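Translation initiation factor eif-2b-like protein (PDB 4ZEO) is the delta subunit of eIF2B, the GDP-GTP exchange factor of eIF2, and probably takes part in regulating nucleotide exchange during translation initiation. Local coordinates at residues R293-E296 with K297-R301; I242-E246 with D247-E251. All blocks are in the same frame, centred on the assembly; numbering follows the deposited sequence.

Both contacts are local along the chain, contact 1 within a helix and contact 2 across a loop-to-helix junction, and they sit on opposite sides of the centre of the chain. Contact 2, 242-246 with 247-251, joins the end of the loop before the long helix 246-277 to that helix's first turn; contact 1, 293-296 with 297-301, is the first turns of helix 293-304, in the parallel-sheet domain. Their centres are 41 Å apart and their nearest atoms about 25 Å, so they do not touch. Helix 246-277 connects them: it begins in contact 2, and near its far end Glu269, Ala273 and Ala276 meet Arg293, Lys297 and Thr298 of contact 1. Contact 2 lies at the surface, whereas contact 1 is partly buried.

Contact 1: R293-E296 with K297-R301; sequences RLVE and KTLLR
Helix 293-304 is the crossover helix of a beta-alpha-beta unit, and in its first turns Thr298 folds back onto the carbonyl of Leu294. Thr298 OG1 lies 2.9 Å from Leu294 O and donates to it, while Thr298 N donates to the same oxygen at 3.0 Å, from the opposite face of the carbonyl plane. With OG1 beside its own backbone N (chi1 -64°), the hydroxyl can reach back one turn, and Leu294 O is gripped twice. A valine in place of Thr298 would probably leave Leu294 O with the helical N-H of this residue as its one donor here, the hydroxyl's grip from the other face being lost.

The unit links the parallel strands 285-289 and 310-314, as in Rossmann-like folds. On the sheet side, Val295 and Leu299 run side by side, CG1 of Val295 3.9 Å from CD1 of Leu299; Val295 also touches Thr288, and Leu299 Ile286, of strand 285-289. Glu296 and Leu300 also lie side by side, pointing the same way, against helix 321-331: the extended glutamate lays its CG 4.0 Å from Leu300 CD1, and its carboxylate is held by a salt bridge to Arg291. Lys297 bends at chi2 (-64°), which brings its CE to 4.3 Å from Arg293 CG, methylene against methylene. The guanidinium of Arg293 turns elsewhere, with salt bridges to Glu269 and Glu393. Leu299 N bonds Val295 O at 3.0 Å, and Leu300 N bonds Glu296 O at 2.9 Å.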
loop_
_atom_site.group_PDB
_atom_site.type_symbol
_atom_site.label_atom_id
_atom_site.label_comp_id
_atom_site.label_asym_id
_atom_site.label_seq_id
_atom_site.Cartn_x
_atom_site.Cartn_y
_atom_site.Cartn_z
ATOM N N ARG A 293 2.996 -1.961 -7.612
ATOM C CA ARG A 293 3.586 -3.234 -7.195
ATOM C C ARG A 293 2.593 -4.421 -7.200
ATOM O O ARG A 293 2.925 -5.505 -7.658
ATOM C CB ARG A 293 4.193 -3.053 -5.797
ATOM C CG ARG A 293 4.731 -4.302 -5.136
ATOM C CD ARG A 293 5.071 -4.027 -3.656
ATOM N NE ARG A 293 3.996 -3.243 -3.048
ATOM C CZ ARG A 293 2.982 -3.770 -2.373
ATOM N NH1 ARG A 293 2.027 -2.990 -1.867
ATOM N NH2 ARG A 293 2.920 -5.087 -2.208
ATOM N N LEU A 294 1.373 -4.220 -6.712
ATOM C CA LEU A 294 0.401 -5.308 -6.691
ATOM C C LEU A 294 0.044 -5.753 -8.122
ATOM O O LEU A 294 -0.094 -6.953 -8.385
ATOM C CB LEU A 294 -0.852 -4.898 -5.926
ATOM C CG LEU A 294 -0.708 -4.726 -4.417
ATOM C CD1 LEU A 294 -2.053 -4.383 -3.803
ATOM C CD2 LEU A 294 -0.149 -5.988 -3.784
ATOM N N VAL A 295 -0.102 -4.790 -9.038
ATOM C CA VAL A 295 -0.397 -5.105 -10.428
ATOM C C VAL A 295 0.758 -5.877 -11.072
ATOM O O VAL A 295 0.562 -6.902 -11.711
ATOM C CB VAL A 295 -0.699 -3.819 -11.235
ATOM C CG1 VAL A 295 -0.799 -4.109 -12.738
ATOM C CG2 VAL A 295 -1.954 -3.152 -10.709
ATOM N N GLU A 296 1.969 -5.407 -10.836
ATOM C CA GLU A 296 3.171 -6.061 -11.336
ATOM C C GLU A 296 3.290 -7.514 -10.857
ATOM O O GLU A 296 3.581 -8.409 -11.660
ATOM C CB GLU A 296 4.409 -5.253 -10.916
ATOM C CG GLU A 296 5.748 -5.820 -11.370
ATOM C CD GLU A 296 6.882 -4.833 -11.153
ATOM O OE1 GLU A 296 6.607 -3.637 -10.915
ATOM O OE2 GLU A 296 8.057 -5.243 -11.213
ATOM N N LYS A 297 3.056 -7.731 -9.559
ATOM C CA LYS A 297 3.124 -9.063 -8.956
ATOM C C LYS A 297 2.092 -10.007 -9.548
ATOM O O LYS A 297 2.372 -11.202 -9.788
ATOM C CB LYS A 297 2.909 -8.994 -7.440
ATOM C CG LYS A 297 3.994 -8.309 -6.614
ATOM C CD LYS A 297 5.323 -8.991 -6.653
ATOM C CE LYS A 297 6.339 -8.214 -5.792
ATOM N NZ LYS A 297 7.708 -8.832 -5.800
ATOM N N THR A 298 0.903 -9.467 -9.781
ATOM C CA THR A 298 -0.197 -10.241 -10.343
ATOM C C THR A 298 0.120 -10.715 -11.746
ATOM O O THR A 298 -0.041 -11.902 -12.064
ATOM C CB THR A 298 -1.479 -9.435 -10.382
ATOM O OG1 THR A 298 -1.879 -9.128 -9.041
ATOM C CG2 THR A 298 -2.565 -10.229 -11.076
ATOM N N LEU A 299 0.608 -9.782 -12.566
ATOM C CA LEU A 299 0.961 -10.076 -13.951
ATOM C C LEU A 299 2.113 -11.075 -14.004
ATOM O O LEU A 299 2.096 -12.001 -14.805
ATOM C CB LEU A 299 1.298 -8.779 -14.710
ATOM C CG LEU A 299 0.096 -7.814 -14.837
ATOM C CD1 LEU A 299 0.432 -6.501 -15.579
ATOM C CD2 LEU A 299 -1.092 -8.513 -15.524
ATOM N N LEU A 300 3.109 -10.905 -13.142
ATOM C CA LEU A 300 4.217 -11.868 -13.103
ATOM C C LEU A 300 3.716 -13.245 -12.651
ATOM O O LEU A 300 4.152 -14.267 -13.163
ATOM C CB LEU A 300 5.360 -11.364 -12.202
ATOM C CG LEU A 300 6.070 -10.115 -12.768
ATOM C CD1 LEU A 300 7.146 -9.551 -11.827
ATOM C CD2 LEU A 300 6.638 -10.360 -14.162
ATOM N N ARG A 301 2.770 -13.267 -11.726
ATOM C CA ARG A 301 2.218 -14.532 -11.251
ATOM C C ARG A 301 1.469 -15.291 -12.362
ATOM O O ARG A 301 1.687 -16.495 -12.557
ATOM C CB ARG A 301 1.294 -14.273 -10.049
ATOM C CG ARG A 301 0.568 -15.491 -9.524
ATOM C CD ARG A 301 1.460 -16.357 -8.694
ATOM N NE ARG A 301 0.737 -17.561 -8.315
ATOM C CZ ARG A 301 1.179 -18.497 -7.473
ATOM N NH1 ARG A 301 2.368 -18.396 -6.886
ATOM N NH2 ARG A 301 0.409 -19.541 -7.222
#

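Contact 2: I242-E246 with D247-E251; sequences INTPE and DEAKE
With CG anti to the backbone N in Glu246 (chi1 162°) and beside it in Lys250 (chi1 -65°), the two side chains run the same way along the first turn of helix 246-277, and their CG atoms meet at 4.0 Å. This is a helix N-terminus with Pro245 in the N-cap position. The ring of Pro245 has no N-H to give, and its carbonyl opens the helical bonding: Ala249 N donates to Pro245 O at 3.0 Å, in the carbonyl plane. One residue on, Lys250 N reaches Glu246 O at 2.8 Å, almost straight at 167°.

The charged ends of Glu246 and Lys250 stay beyond salt-bridge range, OE2 to NZ 4.4 Å. Each has its own mate around residues 189-194: Glu246 OE1 bonds Thr194, and Lys250 NZ bonds the carbonyls of Glu190 and Tyr192, so the pair ties the helix start to that part of the chain. On another side the extended Glu248 crosses the proline ring obliquely, its CB 3.7 Å from Pro245 CG. Thr244, whose hydroxyl bonds Asp241 N, turns its methyl to the helix, CG2 lying 4.0 Å from the CB of buried Ala249.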
loop_
_atom_site.group_PDB
_atom_site.type_symbol
_atom_site.label_atom_id
_atom_site.label_comp_id
_atom_site.label_asym_id
_atom_site.label_seq_id
_atom_site.Cartn_x
_atom_site.Cartn_y
_atom_site.Cartn_z
ATOM N N ILE A 242 -0.562 -1.926 34.780
ATOM C CA ILE A 242 0.587 -1.516 35.582
ATOM C C ILE A 242 1.337 -2.729 36.157
ATOM O O ILE A 242 2.552 -2.686 36.343
ATOM C CB ILE A 242 0.168 -0.550 36.699
ATOM C CG1 ILE A 242 1.338 0.356 37.053
ATOM C CG2 ILE A 242 -0.345 -1.284 37.951
ATOM C CD1 ILE A 242 0.974 1.815 37.057
ATOM N N ASN A 243 0.604 -3.798 36.454
ATOM C CA ASN A 243 1.186 -5.030 36.970
ATOM C C ASN A 243 1.913 -5.860 35.918
ATOM O O ASN A 243 2.659 -6.764 36.266
ATOM C CB ASN A 243 0.119 -5.887 37.643
ATOM C CG ASN A 243 -0.346 -5.302 38.957
ATOM O OD1 ASN A 243 -0.948 -4.235 39.003
ATOM N ND2 ASN A 243 -0.058 -6.003 40.039
ATOM N N THR A 244 1.641 -5.616 34.636
ATOM C CA THR A 244 2.347 -6.332 33.573
ATOM C C THR A 244 3.849 -6.088 33.654
ATOM O O THR A 244 4.272 -4.950 33.804
ATOM C CB THR A 244 1.877 -5.909 32.160
ATOM O OG1 THR A 244 0.454 -6.032 32.054
ATOM C CG2 THR A 244 2.533 -6.788 31.104
ATOM N N PRO A 245 4.655 -7.164 33.609
ATOM C CA PRO A 245 6.112 -7.008 33.572
ATOM C C PRO A 245 6.603 -6.527 32.203
ATOM O O PRO A 245 6.036 -6.906 31.180
ATOM C CB PRO A 245 6.616 -8.410 33.896
ATOM C CG PRO A 245 5.517 -9.307 33.459
ATOM C CD PRO A 245 4.259 -8.569 33.793
ATOM N N GLU A 246 7.660 -5.719 32.206
ATOM C CA GLU A 246 8.132 -5.035 31.011
ATOM C C GLU A 246 8.672 -5.957 29.922
ATOM O O GLU A 246 8.258 -5.869 28.772
ATOM C CB GLU A 246 9.214 -4.025 31.399
ATOM C CG GLU A 246 10.070 -3.560 30.240
ATOM C CD GLU A 246 11.269 -2.739 30.682
ATOM O OE1 GLU A 246 11.073 -1.643 31.241
ATOM O OE2 GLU A 246 12.414 -3.192 30.469
ATOM N N ASP A 247 9.585 -6.849 30.283
ATOM C CA ASP A 247 10.111 -7.837 29.342
ATOM C C ASP A 247 8.969 -8.603 28.632
ATOM O O ASP A 247 9.044 -8.853 27.425
ATOM C CB ASP A 247 11.128 -8.761 30.036
ATOM C CG ASP A 247 10.525 -9.594 31.148
ATOM O OD1 ASP A 247 9.287 -9.636 31.258
ATOM O OD2 ASP A 247 11.312 -10.206 31.907
ATOM N N GLU A 248 7.927 -8.970 29.381
ATOM C CA GLU A 248 6.795 -9.708 28.820
ATOM C C GLU A 248 5.921 -8.834 27.930
ATOM O O GLU A 248 5.400 -9.307 26.925
ATOM C CB GLU A 248 5.922 -10.290 29.949
ATOM C CG GLU A 248 4.503 -10.699 29.508
ATOM C CD GLU A 248 3.630 -11.244 30.643
ATOM O OE1 GLU A 248 4.169 -11.776 31.644
ATOM O OE2 GLU A 248 2.390 -11.160 30.521
ATOM N N ALA A 249 5.777 -7.560 28.289
ATOM C CA ALA A 249 5.054 -6.604 27.449
ATOM C C ALA A 249 5.803 -6.317 26.160
ATOM O O ALA A 249 5.214 -6.285 25.071
ATOM C CB ALA A 249 4.784 -5.303 28.201
ATOM N N LYS A 250 7.109 -6.105 26.284
ATOM C CA LYS A 250 7.918 -5.790 25.115
ATOM C C LYS A 250 7.888 -6.952 24.130
ATOM O O LYS A 250 7.697 -6.755 22.932
ATOM C CB LYS A 250 9.360 -5.456 25.514
ATOM C CG LYS A 250 9.439 -4.192 26.347
ATOM C CD LYS A 250 10.765 -3.461 26.278
ATOM C CE LYS A 250 11.949 -4.344 26.294
ATOM N NZ LYS A 250 13.148 -3.490 26.096
ATOM N N GLU A 251 8.023 -8.171 24.645
ATOM C CA GLU A 251 8.052 -9.340 23.782
ATOM C C GLU A 251 6.707 -9.507 23.052
ATOM O O GLU A 251 6.669 -9.915 21.893
ATOM C CB GLU A 251 8.421 -10.583 24.580
ATOM C CG GLU A 251 8.964 -11.686 23.694
ATOM C CD GLU A 251 10.215 -11.243 22.923
ATOM O OE1 GLU A 251 11.064 -10.534 23.509
ATOM O OE2 GLU A 251 10.341 -11.590 21.725
#